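Local atomic coordinates of N-acetylmuramoyl-L-alanine amidase AmiD (Escherichia coli, PDB entry 3D2Y), a protein that hydrolyses, with a catalytic zinc ion, the amide bond between N-acetylmuramoyl residues and L-amino acids in cell-wall glycopeptides. Residues W83-R91 with E146-A155; K117-Q128 with D160-L171. All blocks are in the same frame, centred on the assembly; numbering follows the deposited sequence.

Contact 1: residues W83-R91 with E146-A155; sequences WHAGISAWR and ENVVAHADIA
Trp-90 drives its indole into a hollow formed by Glu-146, Asn-147, Val-149, Asp-153 and Ile-154, where strand 148-150, an outermost strand of the mixed sheet of the PGRP-like amidase (Amidase_2) fold, turns into the short helix 151-154. With chi1 at -170° the indole swings away from its own backbone N and over Val-149, which presses CG1 against one face, 3.7 Å from the centroid of the five-membered ring, a CH-pi contact; CG of Arg-91 lies over the opposite face. At the edge of the ring NE1 gives two weak hydrogen bonds, to Asn-147 OD1 at 3.1 Å and to the carbonyl O of Glu-146. Replacing the indole with alanine's methyl is likely to leave Val-149 CG1 facing a gap and both Asn-147 OD1 and Glu-146 O without the indole N-H.

Ile-154 is the bump that fills the other side, sending CG2 to Trp-90 CB and CD1 to Ala-85 CB at 3.8 Å, where a methyl is small enough to let it in. The backbones meet beside it, Ala-89 N donating to Ile-154 O over 2.8 Å, and a water bridges the carbonyls of Ala-89 and Asp-153. Farther out, Glu-146 OE2 stands well out of the Arg-91 guanidinium plane, so its salt bridge with NH2 rests on charge alone; NH1 is bonded to the carbonyl of Tyr-210, and NE pairs with Asp-261. The zinc ligand His-151, whose ND1 is hydrogen-bonded to OD2 of Asp-161, turns its ring edge to the chain, and NE2 donates to Ala-85 O at 3.0 Å from above the carbonyl plane.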
loop_
_atom_site.group_PDB
_atom_site.type_symbol
_atom_site.label_atom_id
_atom_site.label_comp_id
_atom_site.label_asym_id
_atom_site.label_seq_id
_atom_site.Cartn_x
_atom_site.Cartn_y
_atom_site.Cartn_z
ATOM N N TRP A 83 -0.975 -8.220 12.402
ATOM C CA TRP A 83 -0.102 -9.146 11.661
ATOM C C TRP A 83 -0.544 -9.291 10.191
ATOM O O TRP A 83 -1.083 -10.331 9.779
ATOM C CB TRP A 83 -0.051 -10.502 12.378
ATOM C CG TRP A 83 0.919 -10.561 13.551
ATOM C CD1 TRP A 83 1.637 -9.539 14.082
ATOM C CD2 TRP A 83 1.236 -11.731 14.329
ATOM N NE1 TRP A 83 2.408 -9.997 15.129
ATOM C CE2 TRP A 83 2.161 -11.343 15.308
ATOM C CE3 TRP A 83 0.793 -13.071 14.300
ATOM C CZ2 TRP A 83 2.711 -12.266 16.236
ATOM C CZ3 TRP A 83 1.341 -13.974 15.192
ATOM C CH2 TRP A 83 2.273 -13.572 16.161
ATOM N N HIS A 84 -0.351 -8.201 9.412
ATOM C CA HIS A 84 -0.804 -8.077 8.006
ATOM C C HIS A 84 0.295 -7.948 6.928
ATOM O O HIS A 84 0.131 -8.404 5.804
ATOM C CB HIS A 84 -1.836 -6.926 7.841
ATOM C CG HIS A 84 -1.233 -5.558 8.008
ATOM N ND1 HIS A 84 -0.805 -4.812 6.933
ATOM C CD2 HIS A 84 -0.909 -4.847 9.115
ATOM C CE1 HIS A 84 -0.272 -3.677 7.367
ATOM N NE2 HIS A 84 -0.314 -3.679 8.688
ATOM N N ALA A 85 1.402 -7.286 7.253
ATOM C CA ALA A 85 2.494 -7.014 6.281
ATOM C C ALA A 85 3.484 -8.174 6.131
ATOM O O ALA A 85 4.039 -8.411 5.033
ATOM C CB ALA A 85 3.264 -5.735 6.678
ATOM N N GLY A 86 3.769 -8.848 7.245
ATOM C CA GLY A 86 4.809 -9.866 7.263
ATOM C C GLY A 86 6.207 -9.336 6.989
ATOM O O GLY A 86 6.528 -8.156 7.268
ATOM N N ILE A 87 7.070 -10.220 6.475
ATOM C CA ILE A 87 8.421 -9.804 6.057
ATOM C C ILE A 87 8.280 -8.783 4.953
ATOM O O ILE A 87 7.655 -9.080 3.937
ATOM C CB ILE A 87 9.255 -11.003 5.568
ATOM C CG1 ILE A 87 9.514 -11.944 6.752
ATOM C CG2 ILE A 87 10.577 -10.551 4.907
ATOM C CD1 ILE A 87 9.631 -13.401 6.327
ATOM N N SER A 88 8.826 -7.571 5.169
ATOM C CA SER A 88 8.426 -6.437 4.355
ATOM C C SER A 88 9.481 -5.338 4.406
ATOM O O SER A 88 10.314 -5.305 5.320
ATOM C CB SER A 88 7.063 -5.871 4.830
ATOM O OG SER A 88 7.057 -5.698 6.248
ATOM N N ALA A 89 9.438 -4.468 3.397
ATOM C CA ALA A 89 10.368 -3.340 3.236
ATOM C C ALA A 89 9.719 -2.216 2.404
ATOM O O ALA A 89 9.116 -2.479 1.363
ATOM C CB ALA A 89 11.694 -3.821 2.593
ATOM N N TRP A 90 9.790 -0.984 2.906
ATOM C CA TRP A 90 9.301 0.191 2.182
ATOM C C TRP A 90 10.094 1.445 2.569
ATOM O O TRP A 90 10.126 1.846 3.752
ATOM C CB TRP A 90 7.790 0.416 2.429
ATOM C CG TRP A 90 7.242 1.447 1.519
ATOM C CD1 TRP A 90 6.724 2.676 1.878
ATOM C CD2 TRP A 90 7.181 1.383 0.085
ATOM N NE1 TRP A 90 6.322 3.366 0.745
ATOM C CE2 TRP A 90 6.611 2.609 -0.366
ATOM C CE3 TRP A 90 7.560 0.414 -0.870
ATOM C CZ2 TRP A 90 6.415 2.886 -1.726
ATOM C CZ3 TRP A 90 7.377 0.700 -2.237
ATOM C CH2 TRP A 90 6.817 1.929 -2.645
ATOM N N ARG A 91 10.745 2.036 1.563
ATOM C CA ARG A 91 11.396 3.345 1.695
ATOM C C ARG A 91 12.403 3.408 2.840
ATOM O O ARG A 91 12.468 4.403 3.580
ATOM C CB ARG A 91 10.315 4.442 1.818
ATOM C CG ARG A 91 9.707 4.734 0.479
ATOM C CD ARG A 91 8.621 5.779 0.505
ATOM N NE ARG A 91 9.042 7.181 0.566
ATOM C CZ ARG A 91 9.345 7.959 -0.485
ATOM N NH1 ARG A 91 9.350 7.494 -1.732
ATOM N NH2 ARG A 91 9.675 9.234 -0.285
ATOM N N GLU A 146 2.836 8.861 -0.950
ATOM C CA GLU A 146 3.671 7.706 -1.372
ATOM C C GLU A 146 3.670 6.539 -0.362
ATOM O O GLU A 146 4.110 5.436 -0.676
ATOM C CB GLU A 146 5.108 8.130 -1.720
ATOM C CG GLU A 146 5.917 8.543 -0.526
ATOM C CD GLU A 146 5.785 10.020 -0.143
ATOM O OE1 GLU A 146 4.853 10.734 -0.561
ATOM O OE2 GLU A 146 6.637 10.472 0.639
ATOM N N ASN A 147 3.139 6.783 0.831
ATOM C CA ASN A 147 3.080 5.743 1.849
ATOM C C ASN A 147 1.695 5.086 1.965
ATOM O O ASN A 147 1.395 4.378 2.927
ATOM C CB ASN A 147 3.623 6.321 3.169
ATOM C CG ASN A 147 5.115 6.605 3.082
ATOM O OD1 ASN A 147 5.844 5.868 2.449
ATOM N ND2 ASN A 147 5.563 7.682 3.709
ATOM N N VAL A 148 0.855 5.297 0.951
ATOM C CA VAL A 148 -0.337 4.453 0.772
ATOM C C VAL A 148 0.035 3.374 -0.273
ATOM O O VAL A 148 0.255 3.685 -1.435
ATOM C CB VAL A 148 -1.562 5.299 0.272
ATOM C CG1 VAL A 148 -2.800 4.425 0.268
ATOM C CG2 VAL A 148 -1.739 6.544 1.155
ATOM N N VAL A 149 0.163 2.122 0.148
ATOM C CA VAL A 149 0.861 1.136 -0.687
ATOM C C VAL A 149 0.075 -0.136 -0.761
ATOM O O VAL A 149 -0.837 -0.403 0.070
ATOM C CB VAL A 149 2.282 0.783 -0.133
ATOM C CG1 VAL A 149 3.241 2.014 -0.229
ATOM C CG2 VAL A 149 2.177 0.235 1.357
ATOM N N ALA A 150 0.433 -0.901 -1.776
ATOM C CA ALA A 150 0.004 -2.273 -1.922
ATOM C C ALA A 150 0.874 -3.152 -1.053
ATOM O O ALA A 150 2.047 -2.889 -0.851
ATOM C CB ALA A 150 0.182 -2.715 -3.402
ATOM N N HIS A 151 0.299 -4.241 -0.572
ATOM C CA HIS A 151 1.134 -5.262 0.064
ATOM C C HIS A 151 2.256 -5.726 -0.900
ATOM O O HIS A 151 3.398 -6.022 -0.489
ATOM C CB HIS A 151 0.250 -6.426 0.361
ATOM C CG HIS A 151 0.819 -7.411 1.347
ATOM N ND1 HIS A 151 0.221 -8.630 1.592
ATOM C CD2 HIS A 151 1.892 -7.352 2.167
ATOM C CE1 HIS A 151 0.891 -9.271 2.533
ATOM N NE2 HIS A 151 1.921 -8.525 2.879
ATOM N N ALA A 152 1.917 -5.836 -2.192
ATOM C CA ALA A 152 2.929 -6.285 -3.191
ATOM C C ALA A 152 4.070 -5.299 -3.222
ATOM O O ALA A 152 5.216 -5.672 -3.520
ATOM C CB ALA A 152 2.291 -6.417 -4.606
ATOM N N ASP A 153 3.778 -4.025 -2.938
ATOM C CA ASP A 153 4.826 -3.005 -2.967
ATOM C C ASP A 153 5.863 -3.295 -1.877
ATOM O O ASP A 153 7.059 -2.990 -2.054
ATOM C CB ASP A 153 4.256 -1.603 -2.756
ATOM C CG ASP A 153 3.355 -1.134 -3.916
ATOM O OD1 ASP A 153 3.531 -1.582 -5.069
ATOM O OD2 ASP A 153 2.468 -0.293 -3.663
ATOM N N ILE A 154 5.414 -3.837 -0.735
ATOM C CA ILE A 154 6.303 -3.930 0.438
ATOM C C ILE A 154 6.871 -5.332 0.596
ATOM O O ILE A 154 7.827 -5.534 1.353
ATOM C CB ILE A 154 5.640 -3.454 1.749
ATOM C CG1 ILE A 154 4.543 -4.424 2.218
ATOM C CG2 ILE A 154 5.175 -2.032 1.603
ATOM C CD1 ILE A 154 3.783 -3.874 3.452
ATOM N N ALA A 155 6.274 -6.290 -0.117
ATOM C CA ALA A 155 6.779 -7.676 -0.199
ATOM C C ALA A 155 6.655 -8.252 -1.623
ATOM O O ALA A 155 5.878 -9.223 -1.833
ATOM C CB ALA A 155 5.961 -8.584 0.749
HETATM O O HOH W 1 9.410 -3.736 -1.203
#

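Contact 2: residues K117-Q128 with D160-L171; sequences KYFAPFEPAQIQ and DDPGPLFPWQQL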
loop_
_atom_site.group_PDB
_atom_site.type_symbol
_atom_site.label_atom_id
_atom_site.label_comp_id
_atom_site.label_asym_id
_atom_site.label_seq_id
_atom_site.Cartn_x
_atom_site.Cartn_y
_atom_site.Cartn_z
ATOM N N LYS A 117 -3.391 -15.951 -15.300
ATOM C CA LYS A 117 -3.763 -15.433 -13.996
ATOM C C LYS A 117 -4.719 -14.243 -14.211
ATOM O O LYS A 117 -4.312 -13.206 -14.749
ATOM C CB LYS A 117 -2.497 -15.018 -13.251
ATOM C CG LYS A 117 -2.509 -15.377 -11.800
ATOM C CD LYS A 117 -1.427 -14.654 -11.015
ATOM C CE LYS A 117 -0.452 -15.640 -10.391
ATOM N NZ LYS A 117 0.214 -15.121 -9.158
ATOM N N TYR A 118 -5.997 -14.422 -13.842
ATOM C CA TYR A 118 -7.032 -13.408 -14.058
ATOM C C TYR A 118 -7.389 -12.870 -12.685
ATOM O O TYR A 118 -7.613 -13.655 -11.762
ATOM C CB TYR A 118 -8.300 -14.003 -14.699
ATOM C CG TYR A 118 -8.352 -14.090 -16.228
ATOM C CD1 TYR A 118 -8.785 -13.008 -17.011
ATOM C CD2 TYR A 118 -8.011 -15.276 -16.886
ATOM C CE1 TYR A 118 -8.848 -13.107 -18.427
ATOM C CE2 TYR A 118 -8.071 -15.387 -18.284
ATOM C CZ TYR A 118 -8.487 -14.308 -19.051
ATOM O OH TYR A 118 -8.528 -14.455 -20.437
ATOM N N PHE A 119 -7.439 -11.547 -12.537
ATOM C CA PHE A 119 -7.780 -10.934 -11.250
ATOM C C PHE A 119 -9.271 -10.559 -11.226
ATOM O O PHE A 119 -9.887 -10.517 -12.271
ATOM C CB PHE A 119 -6.901 -9.704 -10.993
ATOM C CG PHE A 119 -5.489 -10.032 -10.573
ATOM C CD1 PHE A 119 -5.125 -10.054 -9.227
ATOM C CD2 PHE A 119 -4.494 -10.273 -11.524
ATOM C CE1 PHE A 119 -3.806 -10.325 -8.828
ATOM C CE2 PHE A 119 -3.187 -10.567 -11.139
ATOM C CZ PHE A 119 -2.821 -10.558 -9.806
ATOM N N ALA A 120 -9.825 -10.273 -10.045
ATOM C CA ALA A 120 -11.268 -9.984 -9.874
ATOM C C ALA A 120 -11.480 -8.483 -9.729
ATOM O O ALA A 120 -10.759 -7.842 -8.979
ATOM C CB ALA A 120 -11.754 -10.665 -8.628
ATOM N N PRO A 121 -12.455 -7.907 -10.450
ATOM C CA PRO A 121 -12.724 -6.474 -10.310
ATOM C C PRO A 121 -13.186 -6.100 -8.896
ATOM O O PRO A 121 -13.812 -6.905 -8.210
ATOM C CB PRO A 121 -13.855 -6.244 -11.337
ATOM C CG PRO A 121 -13.676 -7.359 -12.329
ATOM C CD PRO A 121 -13.317 -8.530 -11.476
ATOM N N PHE A 122 -12.881 -4.881 -8.460
ATOM C CA PHE A 122 -13.384 -4.412 -7.169
ATOM C C PHE A 122 -14.774 -3.777 -7.280
ATOM O O PHE A 122 -15.006 -2.838 -8.088
ATOM C CB PHE A 122 -12.386 -3.434 -6.558
ATOM C CG PHE A 122 -11.090 -4.102 -6.104
ATOM C CD1 PHE A 122 -10.088 -4.405 -7.029
ATOM C CD2 PHE A 122 -10.919 -4.485 -4.777
ATOM C CE1 PHE A 122 -8.871 -5.042 -6.653
ATOM C CE2 PHE A 122 -9.736 -5.142 -4.383
ATOM C CZ PHE A 122 -8.709 -5.420 -5.346
ATOM N N GLU A 123 -15.708 -4.284 -6.463
ATOM C CA GLU A 123 -17.027 -3.721 -6.362
ATOM C C GLU A 123 -16.940 -2.226 -6.113
ATOM O O GLU A 123 -16.238 -1.772 -5.219
ATOM C CB GLU A 123 -17.851 -4.418 -5.263
ATOM C CG GLU A 123 -17.645 -5.935 -5.137
ATOM C CD GLU A 123 -18.031 -6.767 -6.371
ATOM O OE1 GLU A 123 -18.674 -6.244 -7.328
ATOM O OE2 GLU A 123 -17.694 -7.982 -6.354
ATOM N N PRO A 124 -17.587 -1.420 -6.975
ATOM C CA PRO A 124 -17.567 0.011 -6.652
ATOM C C PRO A 124 -18.098 0.390 -5.230
ATOM O O PRO A 124 -17.622 1.373 -4.655
ATOM C CB PRO A 124 -18.422 0.662 -7.756
ATOM C CG PRO A 124 -18.882 -0.473 -8.680
ATOM C CD PRO A 124 -18.187 -1.739 -8.287
ATOM N N ALA A 125 -19.040 -0.377 -4.663
ATOM C CA ALA A 125 -19.562 -0.083 -3.300
ATOM C C ALA A 125 -18.397 -0.146 -2.269
ATOM O O ALA A 125 -18.290 0.679 -1.346
ATOM C CB ALA A 125 -20.601 -1.030 -2.927
ATOM N N GLN A 126 -17.529 -1.133 -2.453
ATOM C CA GLN A 126 -16.352 -1.318 -1.589
ATOM C C GLN A 126 -15.399 -0.141 -1.671
ATOM O O GLN A 126 -14.957 0.383 -0.641
ATOM C CB GLN A 126 -15.631 -2.609 -1.965
ATOM C CG GLN A 126 -14.377 -2.946 -1.129
ATOM C CD GLN A 126 -13.842 -4.324 -1.436
ATOM O OE1 GLN A 126 -13.285 -4.579 -2.528
ATOM N NE2 GLN A 126 -14.030 -5.243 -0.488
ATOM N N ILE A 127 -15.085 0.282 -2.887
ATOM C CA ILE A 127 -14.186 1.438 -3.067
ATOM C C ILE A 127 -14.838 2.676 -2.418
ATOM O O ILE A 127 -14.185 3.470 -1.705
ATOM C CB ILE A 127 -13.928 1.652 -4.598
ATOM C CG1 ILE A 127 -13.285 0.380 -5.244
ATOM C CG2 ILE A 127 -13.117 2.913 -4.857
ATOM C CD1 ILE A 127 -11.955 -0.096 -4.575
ATOM N N GLN A 128 -16.150 2.810 -2.605
ATOM C CA GLN A 128 -16.861 3.967 -2.059
ATOM C C GLN A 128 -16.784 4.029 -0.513
ATOM O O GLN A 128 -16.714 5.117 0.089
ATOM C CB GLN A 128 -18.332 3.987 -2.560
ATOM C CG GLN A 128 -18.551 4.514 -4.024
ATOM C CD GLN A 128 -17.641 5.697 -4.417
ATOM O OE1 GLN A 128 -16.705 5.542 -5.210
ATOM N NE2 GLN A 128 -17.912 6.869 -3.861
ATOM N N ASP A 160 0.982 -10.351 -4.371
ATOM C CA ASP A 160 0.461 -9.567 -5.497
ATOM C C ASP A 160 -0.597 -8.542 -5.092
ATOM O O ASP A 160 -0.949 -7.649 -5.888
ATOM C CB ASP A 160 -0.187 -10.541 -6.505
ATOM C CG ASP A 160 0.838 -11.265 -7.357
ATOM O OD1 ASP A 160 2.013 -10.891 -7.301
ATOM O OD2 ASP A 160 0.471 -12.224 -8.074
ATOM N N ASP A 161 -1.173 -8.722 -3.900
ATOM C CA ASP A 161 -2.339 -7.944 -3.493
ATOM C C ASP A 161 -2.077 -6.464 -3.251
ATOM O O ASP A 161 -0.960 -6.101 -2.821
ATOM C CB ASP A 161 -3.112 -8.643 -2.348
ATOM C CG ASP A 161 -2.330 -8.721 -1.044
ATOM O OD1 ASP A 161 -2.836 -8.161 -0.044
ATOM O OD2 ASP A 161 -1.218 -9.311 -1.023
ATOM N N PRO A 162 -3.077 -5.589 -3.570
ATOM C CA PRO A 162 -4.418 -5.898 -4.106
ATOM C C PRO A 162 -4.544 -6.042 -5.624
ATOM O O PRO A 162 -5.657 -6.129 -6.114
ATOM C CB PRO A 162 -5.249 -4.693 -3.661
ATOM C CG PRO A 162 -4.257 -3.568 -3.754
ATOM C CD PRO A 162 -2.913 -4.143 -3.375
ATOM N N GLY A 163 -3.424 -6.033 -6.348
ATOM C CA GLY A 163 -3.443 -6.439 -7.743
ATOM C C GLY A 163 -3.755 -5.356 -8.755
ATOM O O GLY A 163 -4.106 -4.210 -8.409
ATOM N N PRO A 164 -3.623 -5.705 -10.047
ATOM C CA PRO A 164 -3.675 -4.731 -11.139
ATOM C C PRO A 164 -5.092 -4.182 -11.431
ATOM O O PRO A 164 -5.227 -3.214 -12.199
ATOM C CB PRO A 164 -3.096 -5.520 -12.307
ATOM C CG PRO A 164 -3.612 -6.946 -12.028
ATOM C CD PRO A 164 -3.387 -7.072 -10.524
ATOM N N LEU A 165 -6.139 -4.770 -10.830
ATOM C CA LEU A 165 -7.518 -4.266 -11.007
ATOM C C LEU A 165 -7.904 -3.275 -9.890
ATOM O O LEU A 165 -8.959 -2.623 -9.945
ATOM C CB LEU A 165 -8.521 -5.417 -11.138
ATOM C CG LEU A 165 -8.407 -6.240 -12.452
ATOM C CD1 LEU A 165 -9.522 -7.203 -12.548
ATOM C CD2 LEU A 165 -8.432 -5.357 -13.696
ATOM N N PHE A 166 -7.030 -3.141 -8.906
ATOM C CA PHE A 166 -7.230 -2.152 -7.842
ATOM C C PHE A 166 -7.119 -0.716 -8.377
ATOM O O PHE A 166 -6.107 -0.384 -8.994
ATOM C CB PHE A 166 -6.288 -2.348 -6.628
ATOM C CG PHE A 166 -6.675 -1.486 -5.470
ATOM C CD1 PHE A 166 -5.982 -0.308 -5.195
ATOM C CD2 PHE A 166 -7.806 -1.805 -4.712
ATOM C CE1 PHE A 166 -6.421 0.536 -4.120
ATOM C CE2 PHE A 166 -8.235 -1.001 -3.679
ATOM C CZ PHE A 166 -7.522 0.176 -3.370
ATOM N N PRO A 167 -8.164 0.130 -8.147
ATOM C CA PRO A 167 -8.216 1.454 -8.795
ATOM C C PRO A 167 -7.394 2.581 -8.123
ATOM O O PRO A 167 -7.964 3.513 -7.560
ATOM C CB PRO A 167 -9.733 1.754 -8.820
ATOM C CG PRO A 167 -10.268 1.067 -7.572
ATOM C CD PRO A 167 -9.368 -0.136 -7.321
ATOM N N TRP A 168 -6.055 2.470 -8.185
ATOM C CA TRP A 168 -5.137 3.446 -7.556
ATOM C C TRP A 168 -5.327 4.883 -8.057
ATOM O O TRP A 168 -5.343 5.829 -7.248
ATOM C CB TRP A 168 -3.685 3.022 -7.743
ATOM C CG TRP A 168 -3.288 1.831 -6.913
ATOM C CD1 TRP A 168 -3.102 0.559 -7.351
ATOM C CD2 TRP A 168 -3.110 1.795 -5.478
ATOM N NE1 TRP A 168 -2.759 -0.281 -6.292
ATOM C CE2 TRP A 168 -2.734 0.456 -5.134
ATOM C CE3 TRP A 168 -3.193 2.760 -4.461
ATOM C CZ2 TRP A 168 -2.464 0.054 -3.816
ATOM C CZ3 TRP A 168 -2.904 2.371 -3.135
ATOM C CH2 TRP A 168 -2.548 1.010 -2.830
ATOM N N GLN A 169 -5.459 5.039 -9.382
ATOM C CA GLN A 169 -5.665 6.368 -9.986
ATOM C C GLN A 169 -6.971 7.031 -9.503
ATOM O O GLN A 169 -6.973 8.211 -9.158
ATOM C CB GLN A 169 -5.628 6.323 -11.521
ATOM C CG GLN A 169 -5.177 7.664 -12.103
ATOM C CD GLN A 169 -5.274 7.751 -13.609
ATOM O OE1 GLN A 169 -5.289 6.741 -14.320
ATOM N NE2 GLN A 169 -5.309 8.977 -14.109
ATOM N N GLN A 170 -8.065 6.274 -9.468
ATOM C CA GLN A 170 -9.313 6.756 -8.886
ATOM C C GLN A 170 -9.136 7.263 -7.446
ATOM O O GLN A 170 -9.713 8.287 -7.054
ATOM C CB GLN A 170 -10.362 5.652 -8.881
ATOM C CG GLN A 170 -11.694 6.167 -8.488
ATOM C CD GLN A 170 -12.716 5.108 -8.230
ATOM O OE1 GLN A 170 -13.671 5.352 -7.497
ATOM N NE2 GLN A 170 -12.528 3.921 -8.798
ATOM N N LEU A 171 -8.363 6.532 -6.650
ATOM C CA LEU A 171 -8.155 6.911 -5.259
ATOM C C LEU A 171 -7.300 8.156 -5.206
ATOM O O LEU A 171 -7.517 9.001 -4.333
ATOM C CB LEU A 171 -7.444 5.811 -4.464
ATOM C CG LEU A 171 -8.249 4.610 -3.986
ATOM C CD1 LEU A 171 -7.602 4.044 -2.731
ATOM C CD2 LEU A 171 -9.625 5.074 -3.704
HETATM O O HOH W 2 2.113 -13.463 -9.793
HETATM O O HOH W 3 -11.650 -3.042 -10.242
HETATM O O HOH W 4 -16.576 5.838 -7.802
#
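The ring of Phe-119 carries Pro-164 squarely on one face, with CD 3.3 Å from the ring centroid in a CH-pi contact, and has Asp-160 OD2 near its plane at the edge. Phe-122 takes the edge of Phe-166 on one face, a T-shaped pair with planes at 86°, while the carbonyl O of Pro-162 lies at its rim, 3.2 Å from CZ. Pro-164 suits its place, its CD and CG hydrogens meeting the ring face. Leu-165 lays CD1 against CB and the backbone O of Phe-119, beside Pro-121. The segment facing them is the zinc-ligand loop of the amidase: Asp-161 binds the metal, a cis peptide bond leads into Pro-162, and a type I turn from Gly-163 to Phe-166 follows. Gly-163 suits its position because a CB would clash with Phe-119 CD1. From helix 124-141, Ile-127 reaches end-on to Pro-167, CD1 to CG at 3.6 Å, and lays CG2 beside Gln-170. A water joins Phe-122 N to Leu-165 O. At the far end the long side chain of Lys-117 brings NZ to Asp-160 OD2 at 3.1 Å, nearly along the C-O axis; a water spans the pair, and Arg-225 holds OD1.

From the N terminus, the chain passes strand 31-36 and reaches 83-91, the first half of contact 1, then runs through strand 100-105 and a hairpin to 117-128, the first half of contact 2. Helix 124-141 leads on to 146-155, which closes the contact 1 loop; only afterwards does 160-171 close the contact 2 loop. The segments alternate and the two loops cross. Contact 1 ties strand 89-90 and the loop before it to edge strand 148-150 and helix 151-154, whereas contact 2 joins the hairpin and helix 124-141 to the approach to helix 168-173. Their centres lie about 17 Å apart, yet they meet at the zinc site through His-151 and Asp-161, and Trp-168 packs on Val-149.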